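Local coordinates for aldehyde dehydrogenase (Burkholderia vietnamiensis, PDB 5KF0), which probably oxidises aldehydes to carboxylic acids with a nicotinamide cofactor and carries bound NADPH in this crystal form, at residues P15-N20 / G193-A198; D78-R83 / A198-E203; A262-D267 / G418-S423; V266-F271 / L300-L305. One frame throughout, in Å; residues are numbered along the deposited sequence.

From the N terminus, contact 1 comes first: residues 15-20 meet helix 192-202 and close a loop of 172 intervening residues. Contact 2 starts within that loop, at 78-83, and ends at 198-203, which starts on the last residue of contact 1, so the two cross. They share Ala198 and use one helix, joining the N-terminal strand and helix 70-86 to the coenzyme-binding part of the fold. Contacts 3 and 4 follow in series, on the opposite side of the chain's centre. Both start around Val266 and Asp267: contact 4 closes a short loop at 300-305, contact 3 a long one at 418-423. Together they set strands 298-302 and 416-420 against strand 263-266.

Contact 1: P15-N20 / G193-A198; sequences PYYLAN and GALIIA
Tyr17, Leu195 and Ala198 bury the most surface here, between the N-terminal strand 13-18 and helix 192-202. Measured on the short segments, the strand and helix axes approach to 8.6 Å. The Tyr17 ring lies against the helix with one face: the carbonyl carbon and oxygen of Ala198 sit over that face, C above its centre at a height of 4.2 Å. The methyl group of the same residue presses on the inner part of the ring, with Ala198 CB 3.5 Å from Tyr17 CD2. Leu195, one turn earlier, reaches the strand with both methyls. Its CD1 and CD2 each come to 3.5 Å from Pro15 O, while Leu195 CD2 lies 4.1 Å from Tyr17 CD2. Helix 192-202 links strands 182-185 and 211-213, parallel neighbours, in a beta-alpha-beta crossover of the Rossmann-like coenzyme-binding domain. Val213 touches Leu195 and Ala198, and its backbone bonds to that of Tyr17, which extends this layer to the N-terminal strand. No hydrogen bond joins the two segments, and Pro15 O is buried without a partner in the model; cohesion therefore rests on van der Waals packing, part of it methyl groups against the Pro15 carbonyl, which probably has to offset the cost of desolvating that oxygen.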
loop_
_atom_site.group_PDB
_atom_site.type_symbol
_atom_site.label_atom_id
_atom_site.label_comp_id
_atom_site.label_asym_id
_atom_site.label_seq_id
_atom_site.Cartn_x
_atom_site.Cartn_y
_atom_site.Cartn_z
ATOM N N PRO A 15 -31.198 -27.903 13.740
ATOM C CA PRO A 15 -31.784 -27.507 12.460
ATOM C C PRO A 15 -30.686 -27.134 11.476
ATOM O O PRO A 15 -29.514 -27.011 11.838
ATOM C CB PRO A 15 -32.606 -26.276 12.839
ATOM C CG PRO A 15 -31.719 -25.603 13.890
ATOM C CD PRO A 15 -31.031 -26.749 14.642
ATOM N N TYR A 16 -31.075 -26.943 10.219
ATOM C CA TYR A 16 -30.201 -26.190 9.327
ATOM C C TYR A 16 -30.695 -24.753 9.263
ATOM O O TYR A 16 -31.755 -24.415 9.787
ATOM C CB TYR A 16 -30.073 -26.817 7.923
ATOM C CG TYR A 16 -31.309 -27.041 7.078
ATOM C CD1 TYR A 16 -32.114 -25.979 6.662
ATOM C CD2 TYR A 16 -31.630 -28.317 6.626
ATOM C CE1 TYR A 16 -33.228 -26.195 5.855
ATOM C CE2 TYR A 16 -32.734 -28.536 5.826
ATOM C CZ TYR A 16 -33.531 -27.478 5.446
ATOM O OH TYR A 16 -34.634 -27.690 4.646
ATOM N N TYR A 17 -29.892 -23.888 8.651
ATOM C CA TYR A 17 -30.199 -22.463 8.613
ATOM C C TYR A 17 -30.404 -22.037 7.172
ATOM O O TYR A 17 -29.481 -22.121 6.353
ATOM C CB TYR A 17 -29.109 -21.646 9.307
ATOM C CG TYR A 17 -29.281 -21.763 10.806
ATOM C CD1 TYR A 17 -29.996 -20.806 11.521
ATOM C CD2 TYR A 17 -28.805 -22.877 11.491
ATOM C CE1 TYR A 17 -30.197 -20.935 12.892
ATOM C CE2 TYR A 17 -29.004 -23.015 12.864
ATOM C CZ TYR A 17 -29.700 -22.037 13.551
ATOM O OH TYR A 17 -29.906 -22.161 14.916
ATOM N N LEU A 18 -31.624 -21.609 6.869
ATOM C CA LEU A 18 -32.029 -21.208 5.529
ATOM C C LEU A 18 -32.418 -19.740 5.600
ATOM O O LEU A 18 -33.378 -19.384 6.300
ATOM C CB LEU A 18 -33.193 -22.074 5.032
ATOM C CG LEU A 18 -33.859 -21.672 3.718
ATOM C CD1 LEU A 18 -32.867 -21.753 2.599
ATOM C CD2 LEU A 18 -35.073 -22.566 3.434
ATOM N N ALA A 19 -31.683 -18.900 4.873
ATOM C CA ALA A 19 -31.909 -17.451 4.869
ATOM C C ALA A 19 -32.028 -16.914 6.295
ATOM O O ALA A 19 -33.009 -16.265 6.676
ATOM C CB ALA A 19 -33.133 -17.088 4.031
ATOM N N ASN A 20 -31.015 -17.227 7.093
ATOM C CA ASN A 20 -30.746 -16.733 8.434
ATOM C C ASN A 20 -31.573 -17.411 9.517
ATOM O O ASN A 20 -31.381 -17.059 10.678
ATOM C CB ASN A 20 -30.977 -15.219 8.606
ATOM C CG ASN A 20 -30.240 -14.363 7.583
ATOM O OD1 ASN A 20 -30.095 -14.724 6.408
ATOM N ND2 ASN A 20 -29.797 -13.189 8.030
ATOM N N GLY A 193 -20.425 -27.782 14.429
ATOM C CA GLY A 193 -19.734 -26.517 14.639
ATOM C C GLY A 193 -20.258 -25.414 13.737
ATOM O O GLY A 193 -20.554 -24.305 14.196
ATOM N N ALA A 194 -20.394 -25.714 12.439
ATOM C CA ALA A 194 -20.939 -24.741 11.491
ATOM C C ALA A 194 -22.359 -24.318 11.859
ATOM O O ALA A 194 -22.736 -23.154 11.648
ATOM C CB ALA A 194 -20.905 -25.327 10.076
ATOM N N LEU A 195 -23.161 -25.240 12.398
ATOM C CA LEU A 195 -24.526 -24.895 12.785
ATOM C C LEU A 195 -24.563 -24.068 14.066
ATOM O O LEU A 195 -25.511 -23.309 14.277
ATOM C CB LEU A 195 -25.373 -26.157 12.943
ATOM C CG LEU A 195 -25.550 -26.915 11.625
ATOM C CD1 LEU A 195 -26.202 -28.265 11.886
ATOM C CD2 LEU A 195 -26.374 -26.106 10.607
ATOM N N ILE A 196 -23.552 -24.188 14.932
ATOM C CA ILE A 196 -23.477 -23.273 16.072
ATOM C C ILE A 196 -23.066 -21.878 15.602
ATOM O O ILE A 196 -23.619 -20.863 16.057
ATOM C CB ILE A 196 -22.521 -23.819 17.149
ATOM C CG1 ILE A 196 -23.080 -25.110 17.758
ATOM C CG2 ILE A 196 -22.317 -22.766 18.246
ATOM C CD1 ILE A 196 -22.071 -25.844 18.620
ATOM N N ILE A 197 -22.105 -21.805 14.678
ATOM C CA ILE A 197 -21.778 -20.530 14.034
ATOM C C ILE A 197 -23.037 -19.912 13.434
ATOM O O ILE A 197 -23.316 -18.721 13.621
ATOM C CB ILE A 197 -20.678 -20.725 12.971
ATOM C CG1 ILE A 197 -19.346 -21.122 13.620
ATOM C CG2 ILE A 197 -20.509 -19.461 12.134
ATOM C CD1 ILE A 197 -18.220 -21.381 12.620
ATOM N N ALA A 198 -23.842 -20.731 12.741
ATOM C CA ALA A 198 -25.076 -20.230 12.134
ATOM C C ALA A 198 -26.059 -19.721 13.181
ATOM O O ALA A 198 -26.709 -18.687 12.980
ATOM C CB ALA A 198 -25.723 -21.328 11.285
#

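Contact 2: D78-R83 / A198-E203; sequences DHCVAR and AEVLAE
Val200 CG1 packs into the notch between Cys80 and Arg83, 3.8 Å from Cys80 CA and equally far from Arg83 CB. This is the tight side of the contact. Next to it, Cys80 SG lies 3.6 Å from Leu201 CD2 and also touches Val200 CG1. Phe117 of helix 103-123 also packs on Cys80 within this buried layer. Helices 70-86 and 192-202 face each other here in a helix-helix packing: the axes of the short segments are 9.6 Å apart at closest, and their N-to-C directions differ by 127°. Through this packing helix 70-86 rests on the helix that connects strands 182-185 and 211-213 of the coenzyme-binding sheet.

The other side opens toward solvent and is polar. Glu203, an exposed residue that also touches a crystal neighbour, receives a side-on, bidentate salt bridge from Arg83. Arg83 NE reaches Glu203 OE1 at 2.8 Å and Arg83 NH2 reaches Glu203 OE2 at 2.8 Å, each through a syn lone pair, and the guanidinium and carboxylate planes are only 11° apart. OE1 is gripped a second time, on its anti lone pair, by His79 NE2 at 2.8 Å; this is a His-carboxylate hydrogen bond made in the imidazole plane. In His79, CG is anti to the backbone N (chi1 180°), which starts the imidazole out toward Glu203. Arg83 CG lies 3.4 Å above one face of that ring, toward the rim. Arg83 NH1 has a second carboxylate partner, Glu86.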
loop_
_atom_site.group_PDB
_atom_site.type_symbol
_atom_site.label_atom_id
_atom_site.label_comp_id
_atom_site.label_asym_id
_atom_site.label_seq_id
_atom_site.Cartn_x
_atom_site.Cartn_y
_atom_site.Cartn_z
ATOM N N ASP A 78 -18.160 -8.721 15.564
ATOM C CA ASP A 78 -17.874 -8.590 16.990
ATOM C C ASP A 78 -18.869 -9.374 17.831
ATOM O O ASP A 78 -18.499 -9.927 18.874
ATOM C CB ASP A 78 -17.902 -7.124 17.416
ATOM C CG ASP A 78 -16.772 -6.322 16.821
ATOM O OD1 ASP A 78 -15.735 -6.926 16.462
ATOM O OD2 ASP A 78 -16.919 -5.084 16.723
ATOM N N HIS A 79 -20.148 -9.401 17.418
ATOM C CA HIS A 79 -21.127 -10.225 18.119
ATOM C C HIS A 79 -20.721 -11.691 18.106
ATOM O O HIS A 79 -20.837 -12.386 19.125
ATOM C CB HIS A 79 -22.511 -10.093 17.490
ATOM C CG HIS A 79 -23.551 -10.929 18.171
ATOM N ND1 HIS A 79 -24.124 -10.570 19.372
ATOM C CD2 HIS A 79 -24.105 -12.119 17.831
ATOM C CE1 HIS A 79 -24.994 -11.496 19.738
ATOM N NE2 HIS A 79 -25.008 -12.442 18.817
ATOM N N CYS A 80 -20.260 -12.177 16.948
ATOM C CA CYS A 80 -19.767 -13.545 16.840
ATOM C C CYS A 80 -18.603 -13.793 17.793
ATOM O O CYS A 80 -18.596 -14.787 18.527
ATOM C CB CYS A 80 -19.341 -13.841 15.405
ATOM S SG CYS A 80 -20.732 -13.905 14.241
ATOM N N VAL A 81 -17.603 -12.904 17.780
ATOM C CA VAL A 81 -16.450 -13.048 18.677
ATOM C C VAL A 81 -16.906 -13.170 20.123
ATOM O O VAL A 81 -16.462 -14.059 20.865
ATOM C CB VAL A 81 -15.480 -11.867 18.506
ATOM C CG1 VAL A 81 -14.419 -11.882 19.622
ATOM C CG2 VAL A 81 -14.824 -11.924 17.142
ATOM N N ALA A 82 -17.792 -12.267 20.552
ATOM C CA ALA A 82 -18.246 -12.285 21.938
ATOM C C ALA A 82 -18.970 -13.582 22.271
ATOM O O ALA A 82 -18.779 -14.150 23.355
ATOM C CB ALA A 82 -19.158 -11.091 22.211
ATOM N N ARG A 83 -19.818 -14.061 21.359
ATOM C CA ARG A 83 -20.599 -15.258 21.648
ATOM C C ARG A 83 -19.745 -16.518 21.582
ATOM O O ARG A 83 -19.991 -17.465 22.339
ATOM C CB ARG A 83 -21.796 -15.349 20.688
ATOM C CG ARG A 83 -22.824 -14.222 20.870
ATOM C CD ARG A 83 -23.737 -14.431 22.096
ATOM N NE ARG A 83 -24.716 -15.472 21.817
ATOM C CZ ARG A 83 -24.911 -16.558 22.563
ATOM N NH1 ARG A 83 -24.219 -16.747 23.680
ATOM N NH2 ARG A 83 -25.818 -17.451 22.192
ATOM N N ALA A 198 -23.842 -20.731 12.741
ATOM C CA ALA A 198 -25.076 -20.230 12.134
ATOM C C ALA A 198 -26.059 -19.721 13.181
ATOM O O ALA A 198 -26.709 -18.687 12.980
ATOM C CB ALA A 198 -25.723 -21.328 11.285
ATOM N N GLU A 199 -26.197 -20.442 14.300
ATOM C CA GLU A 199 -27.110 -20.006 15.356
ATOM C C GLU A 199 -26.703 -18.642 15.903
ATOM O O GLU A 199 -27.555 -17.784 16.163
ATOM C CB GLU A 199 -27.129 -21.047 16.473
ATOM C CG GLU A 199 -28.062 -20.722 17.621
ATOM C CD GLU A 199 -27.740 -21.551 18.859
ATOM O OE1 GLU A 199 -27.989 -21.069 19.979
ATOM O OE2 GLU A 199 -27.213 -22.674 18.704
ATOM N N VAL A 200 -25.395 -18.432 16.077
ATOM C CA VAL A 200 -24.888 -17.146 16.547
ATOM C C VAL A 200 -25.176 -16.048 15.526
ATOM O O VAL A 200 -25.643 -14.957 15.880
ATOM C CB VAL A 200 -23.387 -17.261 16.869
ATOM C CG1 VAL A 200 -22.767 -15.885 17.092
ATOM C CG2 VAL A 200 -23.203 -18.134 18.111
ATOM N N LEU A 201 -24.906 -16.315 14.242
ATOM C CA LEU A 201 -25.216 -15.335 13.199
ATOM C C LEU A 201 -26.704 -15.031 13.128
ATOM O O LEU A 201 -27.091 -13.902 12.798
ATOM C CB LEU A 201 -24.728 -15.837 11.838
ATOM C CG LEU A 201 -23.239 -15.703 11.571
ATOM C CD1 LEU A 201 -22.883 -16.466 10.304
ATOM C CD2 LEU A 201 -22.894 -14.223 11.440
ATOM N N ALA A 202 -27.554 -16.016 13.434
ATOM C CA ALA A 202 -28.995 -15.809 13.387
ATOM C C ALA A 202 -29.477 -14.824 14.442
ATOM O O ALA A 202 -30.588 -14.292 14.312
ATOM C CB ALA A 202 -29.715 -17.146 13.551
ATOM N N GLU A 203 -28.666 -14.563 15.469
ATOM C CA GLU A 203 -28.980 -13.569 16.486
ATOM C C GLU A 203 -28.764 -12.140 16.009
ATOM O O GLU A 203 -29.205 -11.211 16.697
ATOM C CB GLU A 203 -28.125 -13.810 17.736
ATOM C CG GLU A 203 -28.291 -15.206 18.344
ATOM C CD GLU A 203 -27.282 -15.500 19.448
ATOM O OE1 GLU A 203 -26.341 -14.702 19.648
ATOM O OE2 GLU A 203 -27.432 -16.542 20.121
#

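Contact 3: A262-D267 / G418-S423; sequences AAAIVD and GVFTDS
The Phe420 ring turns its edge to strand 263-266: Ile265 O lies near the ring plane, 3.7 Å from Phe420 CD2, and Ala264 CB lies near that plane too, 4.5 Å from Phe420 CE2. Val266 CG2 comes in obliquely. Helix 274-286 adds Val277 and Arg280 around the same ring. The two segments are parallel neighbours in the main sheet of the second alpha/beta domain, which in this family is the catalytic domain; their strand directions differ by 14°. Bridges pair Ala264 with Gly418, Ile265 with Val419 and Val266 with Phe420. Four backbone hydrogen bonds fix the register: Gly418 N to Ala263 O, Ile265 N to Gly418 O (2.8 Å), Phe420 N to Ile265 O (2.8 Å), and Asp267 N to Phe420 O. On the sheet face that bears Ile265 and Val419, Ile265 meets helix 401-409, whereas Ala264, Val266 and Phe420 face helix 274-286. Past the last bridge a side-chain bond takes over. Asp267 has CG anti to its backbone N (chi1 -154°), and its OD1 accepts from Thr421 OG1 at 2.7 Å; His426 ND1 is a further partner of OD1. Ser423 is the N-cap of helix 424-433: its OG bonds His426 N and also Asp422 of the third subunit. The Thr421 hydroxyl closes an ST turn by accepting from Ser423 N at 3.0 Å, while donating to Asp267 through the carboxylate's anti lone pair.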
loop_
_atom_site.group_PDB
_atom_site.type_symbol
_atom_site.label_atom_id
_atom_site.label_comp_id
_atom_site.label_asym_id
_atom_site.label_seq_id
_atom_site.Cartn_x
_atom_site.Cartn_y
_atom_site.Cartn_z
ATOM N N ALA A 262 3.505 -32.479 3.220
ATOM C CA ALA A 262 4.441 -31.425 3.602
ATOM C C ALA A 262 5.731 -31.980 4.196
ATOM O O ALA A 262 5.728 -32.972 4.933
ATOM C CB ALA A 262 3.778 -30.468 4.598
ATOM N N ALA A 263 6.841 -31.311 3.876
ATOM C CA ALA A 263 8.174 -31.696 4.318
ATOM C C ALA A 263 8.769 -30.672 5.282
ATOM O O ALA A 263 8.518 -29.464 5.175
ATOM C CB ALA A 263 9.127 -31.853 3.124
ATOM N N ALA A 264 9.608 -31.170 6.195
ATOM C CA ALA A 264 10.450 -30.328 7.038
ATOM C C ALA A 264 11.906 -30.713 6.825
ATOM O O ALA A 264 12.239 -31.905 6.835
ATOM C CB ALA A 264 10.092 -30.488 8.518
ATOM N N ILE A 265 12.768 -29.714 6.630
ATOM C CA ILE A 265 14.211 -29.913 6.490
ATOM C C ILE A 265 14.887 -29.525 7.795
ATOM O O ILE A 265 14.596 -28.458 8.352
ATOM C CB ILE A 265 14.778 -29.064 5.337
ATOM C CG1 ILE A 265 14.240 -29.559 3.996
ATOM C CG2 ILE A 265 16.316 -29.095 5.358
ATOM C CD1 ILE A 265 14.556 -28.613 2.840
ATOM N N VAL A 266 15.800 -30.375 8.275
ATOM C CA VAL A 266 16.632 -30.078 9.442
ATOM C C VAL A 266 18.063 -29.892 8.947
ATOM O O VAL A 266 18.710 -30.853 8.510
ATOM C CB VAL A 266 16.557 -31.184 10.501
ATOM C CG1 VAL A 266 17.428 -30.814 11.709
ATOM C CG2 VAL A 266 15.093 -31.432 10.917
ATOM N N ASP A 267 18.564 -28.660 9.022
ATOM C CA ASP A 267 19.872 -28.302 8.484
ATOM C C ASP A 267 20.997 -28.741 9.424
ATOM O O ASP A 267 20.782 -29.125 10.578
ATOM C CB ASP A 267 19.933 -26.784 8.247
ATOM C CG ASP A 267 20.920 -26.377 7.167
ATOM O OD1 ASP A 267 20.953 -25.164 6.856
ATOM O OD2 ASP A 267 21.659 -27.234 6.626
ATOM N N GLY A 418 8.872 -26.531 5.751
ATOM C CA GLY A 418 9.595 -25.938 6.863
ATOM C C GLY A 418 11.083 -26.230 6.766
ATOM O O GLY A 418 11.495 -27.288 6.280
ATOM N N VAL A 419 11.894 -25.280 7.237
ATOM C CA VAL A 419 13.351 -25.428 7.238
ATOM C C VAL A 419 13.882 -24.954 8.583
ATOM O O VAL A 419 13.811 -23.759 8.894
ATOM C CB VAL A 419 14.044 -24.644 6.111
ATOM C CG1 VAL A 419 15.540 -24.990 6.105
ATOM C CG2 VAL A 419 13.409 -24.936 4.750
ATOM N N PHE A 420 14.438 -25.875 9.365
ATOM C CA PHE A 420 15.149 -25.522 10.592
ATOM C C PHE A 420 16.589 -25.208 10.205
ATOM O O PHE A 420 17.383 -26.111 9.932
ATOM C CB PHE A 420 15.074 -26.654 11.613
ATOM C CG PHE A 420 13.684 -26.913 12.137
ATOM C CD1 PHE A 420 13.201 -26.227 13.250
ATOM C CD2 PHE A 420 12.867 -27.859 11.528
ATOM C CE1 PHE A 420 11.922 -26.473 13.747
ATOM C CE2 PHE A 420 11.583 -28.111 12.019
ATOM C CZ PHE A 420 11.113 -27.413 13.120
ATOM N N THR A 421 16.925 -23.919 10.171
ATOM C CA THR A 421 18.262 -23.453 9.813
ATOM C C THR A 421 18.479 -22.099 10.474
ATOM O O THR A 421 17.521 -21.360 10.722
ATOM C CB THR A 421 18.450 -23.319 8.285
ATOM O OG1 THR A 421 19.818 -22.998 7.996
ATOM C CG2 THR A 421 17.547 -22.208 7.700
ATOM N N ASP A 422 19.740 -21.787 10.774
ATOM C CA ASP A 422 20.126 -20.432 11.144
ATOM C C ASP A 422 20.890 -19.739 10.025
ATOM O O ASP A 422 21.349 -18.609 10.213
ATOM C CB ASP A 422 20.960 -20.429 12.432
ATOM C CG ASP A 422 21.115 -19.017 13.037
ATOM O OD1 ASP A 422 20.090 -18.336 13.207
ATOM O OD2 ASP A 422 22.247 -18.607 13.324
ATOM N N SER A 423 21.019 -20.374 8.861
ATOM C CA SER A 423 21.810 -19.819 7.765
ATOM C C SER A 423 20.949 -18.904 6.907
ATOM O O SER A 423 19.967 -19.349 6.303
ATOM C CB SER A 423 22.404 -20.939 6.906
ATOM O OG SER A 423 22.970 -20.425 5.713
#

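Contact 4: V266-F271 / L300-L305; sequences VDADQF and LVHASL
Val266 and Val301 pair as parallel strand residues, held by two backbone hydrogen bonds: Val266 N to Leu300 O at 2.7 Å and His302 N to Val266 O at 3.0 Å. Their side chains lie side by side and point the same way, toward Leu309 of helix 306-319. Helix 274-286 connects strand 263-266 to its neighbour 298-302, a beta-alpha-beta crossover in the second alpha/beta domain, and this contact joins the start of that connection to the end of the returning strand.

The aromatic part is a CH-pi contact. Ala268 CB stands 3.5 Å from the centroid of the His302 ring and only 10° off its normal. In His302, CG is anti to the backbone N (chi1 -168°), which carries the root of the ring toward Ala268, and Phe398 meets the ring in an edge-to-face arrangement.

Among the polar links, His302 ND1 and Ser304 OG are hydrogen-bonded at 2.8 Å, and Ser304 N donates to the same ND1 from well out of the ring plane. A water donates to Ala268 O at 2.8 Å and lies 2.6 Å from Ser304 OG, bridging the two loops. On the first loop, Asp267 OD2 takes up Ala268 N within a type I turn from Asp267 to Gln270.

Apolar packing by Leu305 is less certain, since it belongs to one of two deposited conformers; in that one, CD2 lies 3.7 Å from Phe271 CB. Direct hydrogen bonds across the contact thus stop at the strand ends, and beyond them the loops meet through methyl contacts and one bridging water.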
loop_
_atom_site.group_PDB
_atom_site.type_symbol
_atom_site.label_atom_id
_atom_site.label_comp_id
_atom_site.label_asym_id
_atom_site.label_seq_id
_atom_site.Cartn_x
_atom_site.Cartn_y
_atom_site.Cartn_z
ATOM N N VAL A 266 15.800 -30.375 8.275
ATOM C CA VAL A 266 16.632 -30.078 9.442
ATOM C C VAL A 266 18.063 -29.892 8.947
ATOM O O VAL A 266 18.710 -30.853 8.510
ATOM C CB VAL A 266 16.557 -31.184 10.501
ATOM C CG1 VAL A 266 17.428 -30.814 11.709
ATOM C CG2 VAL A 266 15.093 -31.432 10.917
ATOM N N ASP A 267 18.564 -28.660 9.022
ATOM C CA ASP A 267 19.872 -28.302 8.484
ATOM C C ASP A 267 20.997 -28.741 9.424
ATOM O O ASP A 267 20.782 -29.125 10.578
ATOM C CB ASP A 267 19.933 -26.784 8.247
ATOM C CG ASP A 267 20.920 -26.377 7.167
ATOM O OD1 ASP A 267 20.953 -25.164 6.856
ATOM O OD2 ASP A 267 21.659 -27.234 6.626
ATOM N N ALA A 268 22.224 -28.648 8.904
ATOM C CA ALA A 268 23.413 -29.129 9.598
ATOM C C ALA A 268 23.752 -28.330 10.853
ATOM O O ALA A 268 24.542 -28.814 11.675
ATOM C CB ALA A 268 24.598 -29.107 8.626
ATOM N N ASP A 269 23.176 -27.136 11.028
ATOM C CA ASP A 269 23.532 -26.233 12.119
ATOM C C ASP A 269 22.608 -26.357 13.332
ATOM O O ASP A 269 22.643 -25.495 14.218
ATOM C CB ASP A 269 23.552 -24.778 11.619
ATOM C CG ASP A 269 22.209 -24.314 11.052
ATOM O OD1 ASP A 269 21.229 -25.090 11.060
ATOM O OD2 ASP A 269 22.137 -23.154 10.582
ATOM N N GLN A 270 21.816 -27.421 13.411
ATOM C CA GLN A 270 20.743 -27.518 14.394
ATOM C C GLN A 270 21.092 -28.354 15.626
ATOM O O GLN A 270 20.204 -28.603 16.448
ATOM C CB GLN A 270 19.486 -28.085 13.725
ATOM C CG GLN A 270 18.896 -27.138 12.680
ATOM C CD GLN A 270 18.401 -25.866 13.322
ATOM O OE1 GLN A 270 17.458 -25.894 14.115
ATOM N NE2 GLN A 270 19.050 -24.742 13.006
ATOM N N PHE A 271 22.348 -28.779 15.795
ATOM C CA PHE A 271 22.640 -29.715 16.887
ATOM C C PHE A 271 22.224 -29.159 18.249
ATOM O O PHE A 271 21.632 -29.876 19.068
ATOM C CB PHE A 271 24.122 -30.085 16.920
ATOM C CG PHE A 271 24.457 -31.072 18.010
ATOM C CD1 PHE A 271 24.248 -32.429 17.817
ATOM C CD2 PHE A 271 24.942 -30.640 19.235
ATOM C CE1 PHE A 271 24.533 -33.344 18.820
ATOM C CE2 PHE A 271 25.229 -31.547 20.243
ATOM C CZ PHE A 271 25.025 -32.902 20.032
ATOM N N LEU A 300 13.421 -34.441 6.334
ATOM C CA LEU A 300 14.729 -34.554 5.689
ATOM C C LEU A 300 15.779 -33.974 6.627
ATOM O O LEU A 300 15.715 -32.788 6.969
ATOM C CB LEU A 300 14.732 -33.820 4.344
ATOM C CG LEU A 300 13.757 -34.353 3.292
ATOM C CD1 LEU A 300 12.385 -33.641 3.375
ATOM C CD2 LEU A 300 14.340 -34.219 1.905
ATOM N N VAL A 301 16.737 -34.804 7.043
ATOM C CA VAL A 301 17.670 -34.444 8.107
ATOM C C VAL A 301 19.105 -34.542 7.604
ATOM O O VAL A 301 19.490 -35.550 6.992
ATOM C CB VAL A 301 17.465 -35.339 9.336
ATOM C CG1 VAL A 301 18.416 -34.961 10.427
ATOM C CG2 VAL A 301 16.006 -35.252 9.808
ATOM N N HIS A 302 19.905 -33.511 7.889
ATOM C CA HIS A 302 21.299 -33.534 7.459
ATOM C C HIS A 302 22.022 -34.731 8.063
ATOM O O HIS A 302 21.853 -35.054 9.241
ATOM C CB HIS A 302 22.027 -32.247 7.850
ATOM C CG HIS A 302 23.367 -32.113 7.190
ATOM N ND1 HIS A 302 24.541 -32.518 7.785
ATOM C CD2 HIS A 302 23.707 -31.645 5.966
ATOM C CE1 HIS A 302 25.550 -32.296 6.961
ATOM N NE2 HIS A 302 25.071 -31.762 5.851
ATOM N N ALA A 303 22.856 -35.377 7.248
ATOM C CA ALA A 303 23.469 -36.633 7.665
ATOM C C ALA A 303 24.300 -36.484 8.935
ATOM O O ALA A 303 24.419 -37.441 9.709
ATOM C CB ALA A 303 24.317 -37.186 6.527
ATOM N N SER A 304 24.861 -35.296 9.185
ATOM C CA SER A 304 25.713 -35.109 10.359
ATOM C C SER A 304 24.943 -35.264 11.667
ATOM O O SER A 304 25.533 -35.636 12.689
ATOM C CB SER A 304 26.389 -33.738 10.309
ATOM O OG SER A 304 25.426 -32.697 10.408
ATOM N N LEU A 305 23.640 -34.990 11.665
ATOM C CA LEU A 305 22.755 -35.014 12.824
ATOM C C LEU A 305 21.749 -36.155 12.787
ATOM O O LEU A 305 20.950 -36.286 13.723
ATOM C CB LEU A 305 21.976 -33.695 12.911
ATOM C CG LEU A 305 22.771 -32.397 12.904
ATOM C CD1 LEU A 305 21.825 -31.192 13.023
ATOM C CD2 LEU A 305 23.764 -32.431 14.040
HETATM O O HOH W 1 26.584 -30.683 11.472
#